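Local coordinates for uncharacterized protein (Ruminococcus gnavus, PDB 4QAN), which is of unknown function but has a cystatin-like fold, is a divergent member of the NTF2-like superfamily, and can bind a metal ion, at residues Y155-Q163 and I170-L178; T319-G327 and T338-W349. All blocks are in the same frame, centred on the assembly; numbering follows the deposited sequence.

Overall arrangement
Contact 1 closes before contact 2 opens along the single chain, and the two lie on opposite sides of its centre, with their own centres about 41 Å apart and their nearest atoms about 27 Å apart. Each belongs to a beta hairpin in a different sheet. Contact 1 joins strands 153-164 and 167-172 of an antiparallel sheet, backed by helices 27-39 and 87-108. Contact 2 joins strands 322-331 and 334-344 of a mixed sheet, backed by helix 221-234. The chain thus carries two separate helix-backed sheets, consistent with two cystatin-like units in series; the magnesium-binding residue Ser360 lies near contact 2, far from contact 1.

Contact 1: residues Y155-Q163 and I170-L178; sequences YRLGFTAVQ and IHSLKEGLL
Thr160 is where strand 155-163 grips segment 170-178 most closely. Its carbonyl oxygen accepts two backbone N-H groups: His171 N, 2.7 Å from Thr160 O and nearly in line with the carbonyl, and Ser172 N, more distant but in the carbonyl plane. His171 and Ser172 therefore both face Thr160, a classic beta bulge that shifts the register by one before Ala161 pairs with Ile170. Thr160 N returns a bond to Ser172 O. With OG1 beside its own backbone N (chi1 -54°), the threonine hydroxyl donates to Gly176 O, 2.7 Å from OG1 and on an in-plane lone pair. Buried Ser172 OG donates to Lys174 O and also bonds Gln101 NE2 of helix 87-108.

Phe159 CD1 makes a close approach to Leu173 O, 3.1 Å. Ordinary apolar packing surrounds it: Leu173 CG over one ring face, offset toward the rim, and Ile170 CD1 4.2 Å from Ala161 CB. On the face that carries Thr160, away from Ala161, Val162 CG1 lies 3.9 Å from His171 CB.

Direct backbone bonding ends at Gly158, though the chains stay close, with Gly158 O 3.0 Å from Lys174 CA. A water accepts from Gly158 N and donates to Leu173 O, bridging strand 155-163 to the turn. The loose, solvent side is at Arg156 and exposed Glu175, whose side chain leaves the backbone away from the strand; its OE2 has a long, weak ion pair with Lys123 and stays 5.0 Å from Arg156 NH1. The chemistry implies that bonds centred on Thr160 fix the hairpin's departure from regular pairing, while Phe159, Ala161 and Ile170 give it an apolar side, on which helix 27-39 packs against Phe159 and Ile170.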
# COMPACT_ATOMS: atom_id res chain seq x y z
N TYR A 155 1.80 29.53 -3.59
CA TYR A 155 0.93 28.52 -2.96
C TYR A 155 1.41 28.16 -1.55
O TYR A 155 2.59 28.30 -1.24
CB TYR A 155 0.85 27.24 -3.81
CG TYR A 155 0.52 27.47 -5.27
CD1 TYR A 155 1.53 27.67 -6.21
CD2 TYR A 155 -0.80 27.49 -5.71
CE1 TYR A 155 1.23 27.88 -7.54
CE2 TYR A 155 -1.10 27.69 -7.05
CZ TYR A 155 -0.08 27.89 -7.96
OH TYR A 155 -0.37 28.09 -9.28
N ARG A 156 0.48 27.72 -0.71
CA ARG A 156 0.83 27.17 0.60
C ARG A 156 0.61 25.67 0.56
O ARG A 156 -0.39 25.19 0.03
CB ARG A 156 0.01 27.81 1.74
CG ARG A 156 0.23 27.14 3.10
CD ARG A 156 -0.35 27.91 4.28
NE ARG A 156 -1.78 28.18 4.16
CZ ARG A 156 -2.74 27.28 4.33
NH1 ARG A 156 -2.47 26.01 4.62
NH2 ARG A 156 -4.01 27.64 4.18
N LEU A 157 1.56 24.91 1.12
CA LEU A 157 1.40 23.46 1.24
C LEU A 157 1.48 23.09 2.71
O LEU A 157 2.05 23.83 3.50
CB LEU A 157 2.48 22.73 0.46
CG LEU A 157 2.81 23.24 -0.95
CD1 LEU A 157 4.17 22.72 -1.40
CD2 LEU A 157 1.73 22.85 -1.93
N GLY A 158 0.90 21.95 3.07
CA GLY A 158 1.00 21.44 4.43
C GLY A 158 1.57 20.05 4.43
O GLY A 158 0.94 19.13 3.93
N PHE A 159 2.78 19.88 4.95
CA PHE A 159 3.37 18.55 5.13
C PHE A 159 3.36 18.15 6.61
O PHE A 159 3.62 18.98 7.50
CB PHE A 159 4.82 18.47 4.61
CG PHE A 159 4.99 18.68 3.13
CD1 PHE A 159 3.91 18.79 2.25
CD2 PHE A 159 6.28 18.72 2.59
CE1 PHE A 159 4.10 18.98 0.90
CE2 PHE A 159 6.47 18.91 1.22
CZ PHE A 159 5.38 19.04 0.38
N THR A 160 3.07 16.87 6.85
CA THR A 160 3.28 16.26 8.16
C THR A 160 4.60 15.49 8.15
O THR A 160 4.73 14.45 7.50
CB THR A 160 2.13 15.32 8.54
OG1 THR A 160 0.88 16.01 8.44
CG2 THR A 160 2.31 14.78 9.95
N ALA A 161 5.58 16.03 8.86
CA ALA A 161 6.90 15.42 9.00
C ALA A 161 6.96 14.64 10.29
O ALA A 161 6.40 15.05 11.30
CB ALA A 161 7.97 16.50 9.00
N VAL A 162 7.67 13.51 10.26
CA VAL A 162 7.72 12.63 11.42
C VAL A 162 9.16 12.25 11.75
O VAL A 162 9.99 12.15 10.85
CB VAL A 162 6.80 11.39 11.22
CG1 VAL A 162 7.32 10.48 10.11
CG2 VAL A 162 6.64 10.63 12.52
N GLN A 163 9.45 12.10 13.04
CA GLN A 163 10.76 11.65 13.49
C GLN A 163 10.69 10.28 14.16
O GLN A 163 9.84 10.05 15.05
CB GLN A 163 11.39 12.65 14.46
CG GLN A 163 12.89 12.44 14.66
CD GLN A 163 13.44 13.20 15.85
OE1 GLN A 163 12.89 13.15 16.95
NE2 GLN A 163 14.55 13.92 15.64
N ILE A 170 8.94 12.55 5.71
CA ILE A 170 7.61 13.09 5.49
C ILE A 170 6.60 11.97 5.64
O ILE A 170 6.65 11.01 4.90
CB ILE A 170 7.47 13.66 4.08
CG1 ILE A 170 8.49 14.78 3.85
CG2 ILE A 170 6.04 14.13 3.83
CD1 ILE A 170 8.48 15.86 4.91
N HIS A 171 5.69 12.09 6.61
CA HIS A 171 4.58 11.15 6.76
C HIS A 171 3.47 11.44 5.75
O HIS A 171 2.81 10.51 5.26
CB HIS A 171 3.97 11.23 8.16
CG HIS A 171 2.75 10.38 8.32
ND1 HIS A 171 2.80 9.00 8.26
CD2 HIS A 171 1.45 10.70 8.47
CE1 HIS A 171 1.59 8.51 8.40
NE2 HIS A 171 0.74 9.52 8.52
N SER A 172 3.24 12.71 5.48
CA SER A 172 2.22 13.10 4.51
C SER A 172 2.57 14.40 3.82
O SER A 172 3.13 15.30 4.45
CB SER A 172 0.86 13.22 5.18
OG SER A 172 -0.17 13.38 4.23
N LEU A 173 2.25 14.47 2.54
CA LEU A 173 2.46 15.67 1.72
C LEU A 173 1.25 16.60 1.80
O LEU A 173 1.21 17.63 1.13
CB LEU A 173 2.69 15.29 0.25
CG LEU A 173 4.12 14.90 -0.12
CD1 LEU A 173 4.49 13.50 0.37
CD2 LEU A 173 4.29 15.01 -1.63
N LYS A 174 0.26 16.17 2.58
CA LYS A 174 -0.92 16.95 2.89
C LYS A 174 -1.19 16.86 4.40
O LYS A 174 -0.87 15.87 5.05
CB LYS A 174 -2.10 16.42 2.09
CG LYS A 174 -1.85 16.48 0.59
CD LYS A 174 -3.12 16.32 -0.21
CE LYS A 174 -3.61 14.89 -0.22
NZ LYS A 174 -5.03 14.84 -0.65
N GLU A 175 -1.78 17.92 4.93
CA GLU A 175 -2.03 18.08 6.37
C GLU A 175 -2.64 16.83 6.99
O GLU A 175 -3.46 16.17 6.36
CB GLU A 175 -3.00 19.24 6.55
CG GLU A 175 -2.89 19.99 7.85
CD GLU A 175 -3.76 21.23 7.83
OE1 GLU A 175 -4.99 21.08 7.65
OE2 GLU A 175 -3.22 22.35 7.98
N GLY A 176 -2.25 16.52 8.21
CA GLY A 176 -2.81 15.39 8.95
C GLY A 176 -2.15 14.06 8.61
O GLY A 176 -0.97 14.02 8.23
N LEU A 177 -2.91 12.98 8.76
CA LEU A 177 -2.43 11.65 8.49
C LEU A 177 -2.55 11.33 7.01
O LEU A 177 -3.49 11.77 6.34
CB LEU A 177 -3.23 10.61 9.28
CG LEU A 177 -3.12 10.56 10.80
CD1 LEU A 177 -3.92 9.38 11.33
CD2 LEU A 177 -1.67 10.47 11.28
N LEU A 178 -1.60 10.53 6.53
CA LEU A 178 -1.62 10.00 5.17
C LEU A 178 -3.00 9.45 4.75
O LEU A 178 -3.39 9.59 3.60
CB LEU A 178 -0.57 8.90 5.03
CG LEU A 178 -0.39 8.26 3.65
CD1 LEU A 178 0.04 9.29 2.62
CD2 LEU A 178 0.61 7.11 3.72
O HOH W 1 0.33 20.06 1.33

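Contact 2: residues T319-G327 and T338-W349; sequences TETVKQYAG and TGYTLCRQEDGW
Lys323 and Leu342 exchange a pair of nearly straight backbone bonds, with Leu342 N 2.7 Å from Lys323 O. Tyr325 with Tyr340 and Gly327 with Thr338 repeat the exchange, and Arg344 N reaches Thr321 O at the open end. Between these pairs, CA-H...O contacts fill in, such as Val322 CA to Leu342 O at 3.2 Å.

Apolar contacts follow on both faces. Leu342 CD1 approaches Tyr325 CD1 to 3.3 Å, the two side chains crossing at about a right angle. On the face of Val322, Gln324 and Thr341, Val322 CG1 stands anti to its own nitrogen (chi1 169°) and meets Thr341 CG2 at 3.6 Å.

This is the antiparallel hairpin of strands 322-331 and 334-344, part of a mixed sheet with helix 221-234 against it, consistent with a cystatin-like fold; the helix packs on Tyr325 and Tyr340 by way of Pro221 and Val225.

Around Trp349, the aliphatic part of Lys323 lies slantwise to the indole, with Lys323 CD 3.9 Å from Trp349 CH2. Arg344 CB sits over one face of the indole, offset toward the rim.

Polar side chains find partners beyond the hairpin. Gln324 and Thr341 run side by side, Gln324 CG 3.6 Å from Thr341 OG1; Gln324 OE1 accepts from Ala358 N and Thr341 OG1 bonds Ser355 O. The Gln324 side chain comes within about 9 Å of that of Ser360, a magnesium-binding residue with no metal bound here.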
# COMPACT_ATOMS: atom_id res chain seq x y z
N THR A 319 -11.61 -16.76 -22.65
CA THR A 319 -10.94 -16.71 -23.96
C THR A 319 -9.74 -17.65 -23.93
O THR A 319 -9.48 -18.29 -22.90
CB THR A 319 -10.43 -15.29 -24.29
OG1 THR A 319 -9.29 -14.97 -23.46
CG2 THR A 319 -11.53 -14.26 -24.06
N GLU A 320 -9.00 -17.73 -25.03
CA GLU A 320 -7.85 -18.63 -25.06
C GLU A 320 -6.77 -18.16 -24.08
O GLU A 320 -5.94 -18.96 -23.65
CB GLU A 320 -7.30 -18.80 -26.48
CG GLU A 320 -6.76 -20.20 -26.75
CD GLU A 320 -7.84 -21.18 -27.21
OE1 GLU A 320 -9.00 -21.06 -26.75
OE2 GLU A 320 -7.53 -22.06 -28.04
N THR A 321 -6.82 -16.89 -23.69
CA THR A 321 -5.81 -16.33 -22.78
C THR A 321 -6.30 -15.88 -21.39
O THR A 321 -5.47 -15.63 -20.49
CB THR A 321 -5.07 -15.17 -23.45
OG1 THR A 321 -6.00 -14.13 -23.80
CG2 THR A 321 -4.34 -15.65 -24.72
N VAL A 322 -7.61 -15.78 -21.19
CA VAL A 322 -8.15 -15.42 -19.89
C VAL A 322 -9.20 -16.42 -19.41
O VAL A 322 -10.16 -16.70 -20.11
CB VAL A 322 -8.66 -13.96 -19.87
CG1 VAL A 322 -9.46 -13.65 -18.62
CG2 VAL A 322 -7.45 -13.02 -19.92
N LYS A 323 -8.99 -16.95 -18.21
CA LYS A 323 -9.85 -17.99 -17.67
C LYS A 323 -10.21 -17.77 -16.20
O LYS A 323 -9.39 -17.33 -15.40
CB LYS A 323 -9.18 -19.35 -17.84
CG LYS A 323 -8.92 -19.68 -19.30
CD LYS A 323 -8.53 -21.12 -19.52
CE LYS A 323 -8.34 -21.39 -21.00
NZ LYS A 323 -9.61 -21.37 -21.78
N GLN A 324 -11.46 -18.08 -15.86
CA GLN A 324 -11.93 -17.96 -14.49
C GLN A 324 -11.93 -19.30 -13.78
O GLN A 324 -12.33 -20.34 -14.33
CB GLN A 324 -13.33 -17.35 -14.45
CG GLN A 324 -13.34 -15.87 -14.73
CD GLN A 324 -14.75 -15.32 -14.79
OE1 GLN A 324 -15.49 -15.35 -13.80
NE2 GLN A 324 -15.13 -14.80 -15.93
N TYR A 325 -11.49 -19.27 -12.53
CA TYR A 325 -11.35 -20.46 -11.73
C TYR A 325 -11.88 -20.17 -10.34
O TYR A 325 -11.78 -19.04 -9.86
CB TYR A 325 -9.86 -20.87 -11.67
CG TYR A 325 -9.40 -21.66 -12.88
CD1 TYR A 325 -9.01 -21.02 -14.06
CD2 TYR A 325 -9.38 -23.06 -12.85
CE1 TYR A 325 -8.61 -21.76 -15.17
CE2 TYR A 325 -8.98 -23.80 -13.95
CZ TYR A 325 -8.60 -23.14 -15.11
OH TYR A 325 -8.21 -23.89 -16.20
N ALA A 326 -12.44 -21.19 -9.69
CA ALA A 326 -12.87 -21.11 -8.30
C ALA A 326 -11.89 -21.82 -7.40
O ALA A 326 -11.42 -22.90 -7.73
CB ALA A 326 -14.26 -21.72 -8.14
N GLY A 327 -11.56 -21.20 -6.28
CA GLY A 327 -10.74 -21.83 -5.24
C GLY A 327 -11.67 -22.35 -4.15
O GLY A 327 -12.57 -21.63 -3.70
N THR A 338 -13.49 -18.88 -3.15
CA THR A 338 -13.17 -17.61 -3.79
C THR A 338 -13.05 -17.78 -5.29
O THR A 338 -12.99 -18.89 -5.78
CB THR A 338 -11.83 -17.06 -3.30
OG1 THR A 338 -10.76 -17.84 -3.88
CG2 THR A 338 -11.79 -17.09 -1.78
N GLY A 339 -12.97 -16.65 -5.98
CA GLY A 339 -12.83 -16.62 -7.43
C GLY A 339 -11.53 -16.01 -7.90
O GLY A 339 -11.00 -15.08 -7.29
N TYR A 340 -11.02 -16.55 -9.00
CA TYR A 340 -9.81 -16.05 -9.66
C TYR A 340 -10.09 -15.82 -11.13
O TYR A 340 -10.92 -16.49 -11.73
CB TYR A 340 -8.67 -17.06 -9.56
CG TYR A 340 -8.13 -17.29 -8.18
CD1 TYR A 340 -8.75 -18.18 -7.32
CD2 TYR A 340 -7.00 -16.63 -7.75
CE1 TYR A 340 -8.25 -18.41 -6.05
CE2 TYR A 340 -6.50 -16.84 -6.50
CZ TYR A 340 -7.12 -17.74 -5.65
OH TYR A 340 -6.61 -17.94 -4.40
N THR A 341 -9.40 -14.84 -11.70
CA THR A 341 -9.37 -14.65 -13.14
C THR A 341 -7.89 -14.73 -13.46
O THR A 341 -7.10 -13.99 -12.87
CB THR A 341 -9.97 -13.30 -13.59
OG1 THR A 341 -11.35 -13.23 -13.22
CG2 THR A 341 -9.87 -13.14 -15.09
N LEU A 342 -7.53 -15.63 -14.37
CA LEU A 342 -6.12 -15.89 -14.70
C LEU A 342 -5.83 -15.57 -16.15
O LEU A 342 -6.71 -15.75 -17.02
CB LEU A 342 -5.79 -17.35 -14.43
CG LEU A 342 -6.02 -17.72 -12.96
CD1 LEU A 342 -6.70 -19.07 -12.86
CD2 LEU A 342 -4.70 -17.70 -12.20
N CYS A 343 -4.61 -15.09 -16.41
CA CYS A 343 -4.18 -14.72 -17.75
C CYS A 343 -2.88 -15.44 -18.15
O CYS A 343 -1.94 -15.58 -17.35
CB CYS A 343 -4.02 -13.20 -17.90
SG CYS A 343 -2.82 -12.48 -16.75
N ARG A 344 -2.85 -15.85 -19.41
CA ARG A 344 -1.77 -16.63 -20.00
C ARG A 344 -0.75 -15.69 -20.58
O ARG A 344 -1.06 -14.96 -21.49
CB ARG A 344 -2.35 -17.52 -21.11
CG ARG A 344 -1.43 -18.52 -21.80
CD ARG A 344 -2.26 -19.34 -22.79
NE ARG A 344 -1.50 -20.18 -23.71
CZ ARG A 344 -0.98 -21.38 -23.43
NH1 ARG A 344 -1.11 -21.92 -22.22
NH2 ARG A 344 -0.32 -22.05 -24.36
N GLN A 345 0.45 -15.69 -20.02
CA GLN A 345 1.57 -14.95 -20.57
C GLN A 345 2.37 -15.92 -21.45
O GLN A 345 1.91 -17.04 -21.71
CB GLN A 345 2.45 -14.42 -19.45
CG GLN A 345 1.68 -13.70 -18.34
CD GLN A 345 1.01 -12.41 -18.79
OE1 GLN A 345 0.09 -11.93 -18.13
NE2 GLN A 345 1.47 -11.84 -19.90
N GLU A 346 3.54 -15.49 -21.89
CA GLU A 346 4.39 -16.34 -22.73
C GLU A 346 4.87 -17.59 -22.01
O GLU A 346 4.74 -18.70 -22.53
CB GLU A 346 5.60 -15.57 -23.26
CG GLU A 346 5.49 -15.14 -24.71
CD GLU A 346 6.84 -15.00 -25.39
OE1 GLU A 346 7.65 -15.96 -25.31
OE2 GLU A 346 7.09 -13.95 -26.01
N ASP A 347 5.43 -17.41 -20.81
CA ASP A 347 5.97 -18.52 -20.02
C ASP A 347 4.84 -19.42 -19.50
O ASP A 347 4.94 -20.64 -19.52
CB ASP A 347 6.78 -18.02 -18.81
CG ASP A 347 7.50 -16.72 -19.09
OD1 ASP A 347 8.61 -16.76 -19.65
OD2 ASP A 347 6.94 -15.65 -18.72
N GLY A 348 3.77 -18.78 -19.03
CA GLY A 348 2.68 -19.50 -18.41
C GLY A 348 1.66 -18.55 -17.81
O GLY A 348 1.54 -17.40 -18.24
N TRP A 349 0.96 -19.04 -16.78
CA TRP A 349 -0.20 -18.36 -16.23
C TRP A 349 0.08 -17.53 -15.00
O TRP A 349 0.89 -17.90 -14.15
CB TRP A 349 -1.29 -19.37 -15.90
CG TRP A 349 -1.74 -20.06 -17.09
CD1 TRP A 349 -1.13 -21.11 -17.69
CD2 TRP A 349 -2.90 -19.76 -17.86
NE1 TRP A 349 -1.83 -21.49 -18.80
CE2 TRP A 349 -2.93 -20.68 -18.93
CE3 TRP A 349 -3.92 -18.81 -17.75
CZ2 TRP A 349 -3.94 -20.67 -19.89
CZ3 TRP A 349 -4.93 -18.80 -18.70
CH2 TRP A 349 -4.93 -19.73 -19.76